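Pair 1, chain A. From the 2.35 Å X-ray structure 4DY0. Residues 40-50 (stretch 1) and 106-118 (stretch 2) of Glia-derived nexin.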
# COMPACT_ATOMS: atom_id res chain seq x y z
N ALA A 40 -3.84 4.07 -6.37
CA ALA A 40 -3.80 4.83 -7.61
C ALA A 40 -4.11 3.96 -8.82
O ALA A 40 -4.93 4.32 -9.67
CB ALA A 40 -2.43 5.49 -7.77
N SER A 41 -3.47 2.80 -8.91
CA SER A 41 -3.72 1.87 -10.01
C SER A 41 -5.18 1.42 -10.05
O SER A 41 -5.81 1.39 -11.11
CB SER A 41 -2.79 0.67 -9.91
OG SER A 41 -1.44 1.09 -9.84
N VAL A 42 -5.67 0.97 -8.85
CA VAL A 42 -7.06 0.54 -8.76
C VAL A 42 -8.04 1.60 -9.28
O VAL A 42 -9.03 1.27 -9.93
CB VAL A 42 -7.41 0.14 -7.31
CG1 VAL A 42 -8.89 0.25 -7.06
CG2 VAL A 42 -6.90 -1.27 -7.03
N LEU A 43 -7.80 2.95 -9.04
CA LEU A 43 -8.66 4.02 -9.54
C LEU A 43 -8.51 4.16 -11.06
O LEU A 43 -9.48 4.42 -11.76
CB LEU A 43 -8.35 5.34 -8.83
CG LEU A 43 -8.69 5.45 -7.33
CD1 LEU A 43 -8.22 6.78 -6.75
CD2 LEU A 43 -10.19 5.26 -7.07
N GLY A 44 -7.29 3.98 -11.56
CA GLY A 44 -7.05 3.99 -13.00
C GLY A 44 -7.81 2.87 -13.69
O GLY A 44 -8.49 3.09 -14.70
N MET A 45 -7.70 1.67 -13.15
CA MET A 45 -8.44 0.52 -13.64
C MET A 45 -9.92 0.85 -13.82
O MET A 45 -10.49 0.62 -14.88
CB MET A 45 -8.26 -0.67 -12.70
CG MET A 45 -6.89 -1.32 -12.80
SD MET A 45 -6.35 -2.16 -11.29
CE MET A 45 -7.82 -3.07 -10.86
N LEU A 46 -10.52 1.40 -12.77
CA LEU A 46 -11.94 1.77 -12.80
C LEU A 46 -12.23 2.94 -13.74
O LEU A 46 -13.32 3.04 -14.29
CB LEU A 46 -12.44 2.11 -11.39
CG LEU A 46 -12.52 0.95 -10.40
CD1 LEU A 46 -12.98 1.44 -9.05
CD2 LEU A 46 -13.47 -0.11 -10.92
N GLN A 47 -11.26 3.83 -13.92
CA GLN A 47 -11.48 4.98 -14.79
C GLN A 47 -11.64 4.52 -16.24
O GLN A 47 -12.38 5.13 -17.01
CB GLN A 47 -10.35 5.99 -14.67
CG GLN A 47 -10.81 7.42 -14.82
CD GLN A 47 -9.69 8.37 -15.18
OE1 GLN A 47 -9.25 8.42 -16.33
NE2 GLN A 47 -9.21 9.14 -14.20
N LEU A 48 -10.95 3.44 -16.58
CA LEU A 48 -11.02 2.85 -17.91
C LEU A 48 -12.44 2.46 -18.32
O LEU A 48 -12.76 2.42 -19.50
CB LEU A 48 -10.13 1.61 -17.97
CG LEU A 48 -8.76 1.67 -18.67
CD1 LEU A 48 -8.24 3.09 -18.83
CD2 LEU A 48 -7.75 0.79 -17.92
N GLY A 49 -13.29 2.17 -17.33
CA GLY A 49 -14.63 1.67 -17.62
C GLY A 49 -15.74 2.66 -17.31
O GLY A 49 -16.89 2.45 -17.71
N ALA A 50 -15.41 3.73 -16.60
CA ALA A 50 -16.40 4.71 -16.16
C ALA A 50 -16.83 5.66 -17.27
O ALA A 50 -16.13 5.83 -18.28
CB ALA A 50 -15.88 5.50 -14.97
N PRO A 106 -11.67 -3.16 -25.33
CA PRO A 106 -10.73 -2.11 -24.92
C PRO A 106 -10.52 -2.11 -23.41
O PRO A 106 -9.38 -2.04 -22.94
CB PRO A 106 -11.43 -0.83 -25.38
CG PRO A 106 -12.22 -1.25 -26.58
CD PRO A 106 -12.68 -2.66 -26.28
N PHE A 107 -11.61 -2.18 -22.64
CA PHE A 107 -11.51 -2.19 -21.18
C PHE A 107 -10.63 -3.35 -20.69
O PHE A 107 -9.82 -3.18 -19.78
CB PHE A 107 -12.90 -2.25 -20.54
CG PHE A 107 -12.87 -2.36 -19.04
CD1 PHE A 107 -12.72 -1.23 -18.25
CD2 PHE A 107 -12.98 -3.59 -18.42
CE1 PHE A 107 -12.68 -1.33 -16.87
CE2 PHE A 107 -12.94 -3.70 -17.04
CZ PHE A 107 -12.79 -2.56 -16.26
N VAL A 108 -10.80 -4.52 -21.30
CA VAL A 108 -9.99 -5.69 -20.94
C VAL A 108 -8.55 -5.48 -21.37
O VAL A 108 -7.61 -5.71 -20.59
CB VAL A 108 -10.52 -6.98 -21.60
CG1 VAL A 108 -9.59 -8.15 -21.28
CG2 VAL A 108 -11.94 -7.27 -21.14
N THR A 109 -8.38 -5.04 -22.61
CA THR A 109 -7.07 -4.81 -23.20
C THR A 109 -6.28 -3.76 -22.44
O THR A 109 -5.16 -4.01 -21.99
CB THR A 109 -7.20 -4.37 -24.66
OG1 THR A 109 -7.94 -5.36 -25.39
CG2 THR A 109 -5.83 -4.18 -25.29
N ARG A 110 -6.86 -2.56 -22.33
CA ARG A 110 -6.20 -1.44 -21.66
C ARG A 110 -5.78 -1.80 -20.24
O ARG A 110 -4.69 -1.43 -19.80
CB ARG A 110 -7.10 -0.20 -21.66
CG ARG A 110 -7.35 0.39 -23.05
CD ARG A 110 -6.15 1.17 -23.55
NE ARG A 110 -6.08 2.51 -22.96
CZ ARG A 110 -5.01 3.30 -23.03
NH1 ARG A 110 -3.91 2.90 -23.65
NH2 ARG A 110 -5.04 4.50 -22.46
N ASN A 111 -6.64 -2.52 -19.52
CA ASN A 111 -6.33 -2.91 -18.15
C ASN A 111 -5.13 -3.85 -18.06
O ASN A 111 -4.27 -3.69 -17.19
CB ASN A 111 -7.55 -3.51 -17.45
CG ASN A 111 -8.28 -2.50 -16.57
OD1 ASN A 111 -7.66 -1.82 -15.75
ND2 ASN A 111 -9.60 -2.40 -16.72
N LYS A 112 -5.06 -4.81 -18.97
CA LYS A 112 -3.94 -5.74 -19.01
C LYS A 112 -2.66 -4.98 -19.34
O LYS A 112 -1.63 -5.17 -18.71
CB LYS A 112 -4.18 -6.85 -20.03
CG LYS A 112 -3.10 -7.93 -20.06
N ASP A 113 -2.76 -4.11 -20.34
CA ASP A 113 -1.60 -3.37 -20.82
C ASP A 113 -1.06 -2.38 -19.78
O ASP A 113 0.12 -2.41 -19.42
CB ASP A 113 -1.95 -2.63 -22.11
CG ASP A 113 -0.75 -1.94 -22.74
OD1 ASP A 113 -0.88 -0.75 -23.12
OD2 ASP A 113 0.32 -2.58 -22.85
N VAL A 114 -1.93 -1.50 -19.28
CA VAL A 114 -1.50 -0.40 -18.42
C VAL A 114 -1.31 -0.77 -16.95
O VAL A 114 -0.37 -0.30 -16.31
CB VAL A 114 -2.47 0.79 -18.51
CG1 VAL A 114 -2.08 1.87 -17.51
CG2 VAL A 114 -2.49 1.35 -19.92
N PHE A 115 -2.19 -1.62 -16.42
CA PHE A 115 -2.20 -1.89 -14.98
C PHE A 115 -1.93 -3.35 -14.62
O PHE A 115 -2.07 -3.74 -13.46
CB PHE A 115 -3.54 -1.45 -14.36
CG PHE A 115 -3.84 0.01 -14.52
CD1 PHE A 115 -3.12 0.96 -13.81
CD2 PHE A 115 -4.84 0.44 -15.38
CE1 PHE A 115 -3.39 2.31 -13.96
CE2 PHE A 115 -5.12 1.79 -15.53
CZ PHE A 115 -4.39 2.72 -14.82
N GLN A 116 -1.52 -4.14 -15.61
CA GLN A 116 -1.35 -5.58 -15.41
C GLN A 116 -2.53 -6.10 -14.62
O GLN A 116 -2.38 -6.87 -13.67
CB GLN A 116 -0.03 -5.89 -14.69
CG GLN A 116 1.19 -5.22 -15.29
CD GLN A 116 1.23 -3.72 -15.02
OE1 GLN A 116 1.74 -2.95 -15.83
NE2 GLN A 116 0.69 -3.31 -13.87
N CYS A 117 -3.72 -5.67 -15.02
CA CYS A 117 -4.95 -6.04 -14.34
C CYS A 117 -5.73 -7.04 -15.18
O CYS A 117 -5.95 -6.83 -16.37
CB CYS A 117 -5.81 -4.80 -14.09
SG CYS A 117 -7.40 -5.13 -13.30
N GLU A 118 -6.15 -8.13 -14.55
CA GLU A 118 -6.93 -9.14 -15.24
C GLU A 118 -8.40 -8.91 -14.98
O GLU A 118 -8.82 -8.74 -13.84
CB GLU A 118 -6.52 -10.54 -14.77
CG GLU A 118 -5.04 -10.83 -14.91
CD GLU A 118 -4.77 -12.29 -15.19
OE1 GLU A 118 -3.59 -12.66 -15.35
OE2 GLU A 118 -5.75 -13.07 -15.26

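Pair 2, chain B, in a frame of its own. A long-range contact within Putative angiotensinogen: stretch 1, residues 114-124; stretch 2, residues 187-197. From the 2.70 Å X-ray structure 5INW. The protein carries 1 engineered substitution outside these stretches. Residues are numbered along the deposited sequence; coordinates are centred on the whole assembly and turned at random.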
# COMPACT_ATOMS: atom_id res chain seq x y z
N ALA B 114 1.43 -2.70 -7.06
CA ALA B 114 2.26 -2.58 -8.28
C ALA B 114 3.14 -3.82 -8.50
O ALA B 114 3.37 -4.22 -9.65
CB ALA B 114 3.11 -1.33 -8.24
N SER B 115 3.63 -4.40 -7.40
CA SER B 115 4.43 -5.59 -7.51
C SER B 115 3.62 -6.75 -8.03
O SER B 115 4.10 -7.50 -8.89
CB SER B 115 5.02 -5.97 -6.19
OG SER B 115 5.85 -4.94 -5.80
N ALA B 116 2.43 -6.93 -7.49
CA ALA B 116 1.62 -8.04 -7.92
C ALA B 116 1.26 -7.87 -9.40
O ALA B 116 1.34 -8.82 -10.18
CB ALA B 116 0.40 -8.21 -7.04
N LEU B 117 0.92 -6.65 -9.80
CA LEU B 117 0.58 -6.39 -11.21
C LEU B 117 1.77 -6.41 -12.17
O LEU B 117 1.59 -6.66 -13.35
CB LEU B 117 -0.08 -5.03 -11.33
CG LEU B 117 -1.39 -4.83 -10.55
CD1 LEU B 117 -1.76 -3.37 -10.67
CD2 LEU B 117 -2.51 -5.70 -11.08
N GLY B 118 2.97 -6.13 -11.66
CA GLY B 118 4.19 -6.30 -12.44
C GLY B 118 4.36 -7.75 -12.82
O GLY B 118 4.72 -8.07 -13.94
N VAL B 119 4.05 -8.65 -11.91
CA VAL B 119 4.18 -10.08 -12.20
C VAL B 119 3.19 -10.46 -13.33
O VAL B 119 3.52 -11.11 -14.29
CB VAL B 119 3.92 -10.94 -10.93
CG1 VAL B 119 3.95 -12.41 -11.30
CG2 VAL B 119 4.98 -10.67 -9.84
N VAL B 120 1.96 -10.00 -13.21
CA VAL B 120 0.94 -10.24 -14.23
C VAL B 120 1.38 -9.61 -15.56
O VAL B 120 1.13 -10.17 -16.64
CB VAL B 120 -0.48 -9.70 -13.76
CG1 VAL B 120 -1.54 -9.79 -14.87
CG2 VAL B 120 -0.99 -10.45 -12.55
N THR B 121 1.99 -8.44 -15.47
CA THR B 121 2.45 -7.76 -16.70
C THR B 121 3.48 -8.60 -17.44
O THR B 121 3.42 -8.72 -18.64
CB THR B 121 3.02 -6.36 -16.36
OG1 THR B 121 2.00 -5.61 -15.67
CG2 THR B 121 3.46 -5.66 -17.60
N ALA B 122 4.38 -9.19 -16.68
CA ALA B 122 5.42 -10.04 -17.20
C ALA B 122 4.91 -11.22 -17.96
O ALA B 122 5.59 -11.72 -18.85
CB ALA B 122 6.30 -10.51 -16.06
N GLY B 123 3.72 -11.69 -17.64
CA GLY B 123 3.06 -12.73 -18.44
C GLY B 123 2.00 -12.26 -19.44
O GLY B 123 1.33 -13.09 -20.07
N ALA B 124 1.81 -10.96 -19.60
CA ALA B 124 0.71 -10.49 -20.40
C ALA B 124 1.23 -10.36 -21.77
O ALA B 124 2.43 -10.14 -21.99
CB ALA B 124 0.21 -9.15 -19.92
N GLN B 187 11.07 -17.73 -20.03
CA GLN B 187 11.37 -16.32 -20.08
C GLN B 187 10.50 -15.64 -19.01
O GLN B 187 10.93 -14.66 -18.33
CB GLN B 187 11.16 -15.76 -21.50
CG GLN B 187 12.15 -16.29 -22.53
CD GLN B 187 11.67 -17.51 -23.31
OE1 GLN B 187 10.72 -18.21 -22.91
NE2 GLN B 187 12.36 -17.79 -24.43
N PHE B 188 9.32 -16.22 -18.80
CA PHE B 188 8.47 -15.79 -17.70
C PHE B 188 9.07 -16.09 -16.33
O PHE B 188 9.11 -15.22 -15.49
CB PHE B 188 7.08 -16.41 -17.80
CG PHE B 188 6.23 -16.10 -16.62
CD1 PHE B 188 5.60 -14.85 -16.51
CD2 PHE B 188 6.04 -17.03 -15.61
CE1 PHE B 188 4.77 -14.54 -15.43
CE2 PHE B 188 5.21 -16.73 -14.51
CZ PHE B 188 4.59 -15.47 -14.42
N THR B 189 9.55 -17.32 -16.10
CA THR B 189 10.03 -17.70 -14.75
C THR B 189 11.28 -17.01 -14.32
O THR B 189 11.41 -16.65 -13.15
CB THR B 189 10.32 -19.20 -14.64
OG1 THR B 189 11.22 -19.59 -15.66
CG2 THR B 189 9.05 -19.94 -14.75
N ARG B 190 12.15 -16.77 -15.28
CA ARG B 190 13.37 -16.05 -15.06
C ARG B 190 13.17 -14.56 -14.90
O ARG B 190 13.89 -13.97 -14.08
CB ARG B 190 14.33 -16.26 -16.21
CG ARG B 190 14.80 -17.67 -16.28
CD ARG B 190 15.81 -17.79 -17.37
NE ARG B 190 16.52 -19.06 -17.24
CZ ARG B 190 17.44 -19.50 -18.08
NH1 ARG B 190 17.81 -18.75 -19.10
NH2 ARG B 190 17.96 -20.70 -17.91
N THR B 191 12.28 -13.91 -15.67
CA THR B 191 12.06 -12.47 -15.40
C THR B 191 11.38 -12.30 -14.04
O THR B 191 11.66 -11.30 -13.38
CB THR B 191 11.26 -11.68 -16.44
OG1 THR B 191 10.07 -12.35 -16.63
CG2 THR B 191 11.97 -11.59 -17.78
N VAL B 192 10.55 -13.24 -13.60
CA VAL B 192 10.01 -13.10 -12.23
C VAL B 192 11.01 -13.40 -11.13
O VAL B 192 10.88 -12.83 -10.03
CB VAL B 192 8.66 -13.83 -11.92
CG1 VAL B 192 7.62 -13.55 -13.00
CG2 VAL B 192 8.85 -15.30 -11.64
N ALA B 193 11.98 -14.27 -11.38
CA ALA B 193 13.02 -14.47 -10.43
C ALA B 193 13.97 -13.25 -10.39
O ALA B 193 14.33 -12.80 -9.32
CB ALA B 193 13.77 -15.74 -10.73
N HIS B 194 14.29 -12.67 -11.55
CA HIS B 194 15.23 -11.54 -11.63
C HIS B 194 14.62 -10.21 -11.15
O HIS B 194 15.11 -9.60 -10.23
CB HIS B 194 15.91 -11.43 -13.04
CG HIS B 194 16.93 -12.52 -13.30
ND1 HIS B 194 16.81 -13.44 -14.33
CD2 HIS B 194 18.06 -12.86 -12.63
CE1 HIS B 194 17.82 -14.28 -14.29
NE2 HIS B 194 18.60 -13.96 -13.27
N LEU B 195 13.51 -9.77 -11.71
CA LEU B 195 12.87 -8.52 -11.28
C LEU B 195 12.03 -8.56 -9.97
O LEU B 195 11.85 -7.51 -9.33
CB LEU B 195 11.94 -8.02 -12.38
CG LEU B 195 12.48 -7.92 -13.79
CD1 LEU B 195 11.41 -7.28 -14.67
CD2 LEU B 195 13.80 -7.14 -13.83
N PHE B 196 11.46 -9.72 -9.62
CA PHE B 196 10.58 -9.83 -8.43
C PHE B 196 11.14 -10.72 -7.29
O PHE B 196 10.54 -10.79 -6.27
CB PHE B 196 9.15 -10.22 -8.88
CG PHE B 196 8.58 -9.29 -9.91
CD1 PHE B 196 8.10 -8.01 -9.55
CD2 PHE B 196 8.55 -9.64 -11.25
CE1 PHE B 196 7.61 -7.12 -10.50
CE2 PHE B 196 8.04 -8.75 -12.21
CZ PHE B 196 7.58 -7.49 -11.82
N LYS B 197 12.28 -11.38 -7.49
CA LYS B 197 12.94 -12.22 -6.51
C LYS B 197 12.14 -13.38 -6.07
O LYS B 197 12.22 -13.77 -4.93
CB LYS B 197 13.39 -11.43 -5.29
CG LYS B 197 14.14 -10.16 -5.60
CD LYS B 197 15.60 -10.40 -5.94
CE LYS B 197 15.96 -9.69 -7.25
NZ LYS B 197 17.43 -9.48 -7.50

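The sharpest difference lies at the middle of the contact, where Met A45 and Asn A111 in pair 1 match Val B119 and Val B192 in pair 2. In pair 1 a thioether chain meets an amide: Met A45 CG is 3.1 Å from Asn A111 OD1. That oxygen is buried by the contact and has no hydrogen-bond partner in the model. The side-chain nitrogen of Asn A111 makes a weak hydrogen bond back along the helix, with Asn A111 ND2 3.2 Å from Phe A107 O. In pair 2 the same place is wholly apolar, and Val B119 CG1 lies 4.2 Å from Val B192 CG1.

The backbone frame is shared. Each pair sets two helices nearly antiparallel, at 158° in pair 1 and 153° in pair 2. The axes approach to 10.0 Å and 10.1 Å. The central backbone superposes with an RMSD of 0.3 Å. No hydrogen bond crosses between the stretches in either pair, so packing alone joins them here.

Two phenylalanines and two glycines fall at matching positions. Phe A115 matches Phe B196, both with chi1 m. Each ring lies against a glycine: Gly A44 C is 3.4 Å from Phe A115 CE2, and Gly B118 C is 3.4 Å from Phe B196 CZ. A CB on either glycine would clash with the ring. Phe A107 matches Phe B188, both with chi1 t. These rings sit beside the second glycine, with Gly A49 CA 3.5 Å from Phe A107 CD1 and Gly B123 N 3.8 Å from Phe B188 CE1. A CB would clash at Gly A49 and would be tight at Gly B123.

A backbone nitrogen lies over one face of the Phe A115 ring and of the Phe B196 ring. Met A45 N is 3.5 Å from Phe A115 CE2, and Val B119 N is 3.7 Å from Phe B196 CZ.

Side chains fill the remaining space differently. Met A45 CG packs 3.7 Å from Phe A115 CB. Val B119 is shorter and places CG2 over the face of Phe B196, 4.0 Å from the ring centroid.

Leu A48 matches Ala B122. Leu A48 CD2 reaches the edge of the Phe A115 ring, 3.7 Å from Phe A115 CE2, and Leu A48 CG packs 3.9 Å from Arg A110 CB. Ala B122 has only CB to offer, with Ala B122 CB 4.2 Å from Thr B191 OG1. That hydroxyl bonds within its own helix, with Thr B191 OG1 donating to Gln B187 O at 3.0 Å. The other stretch covers 99 Å² of Leu A48 and 50 Å² of Ala B122.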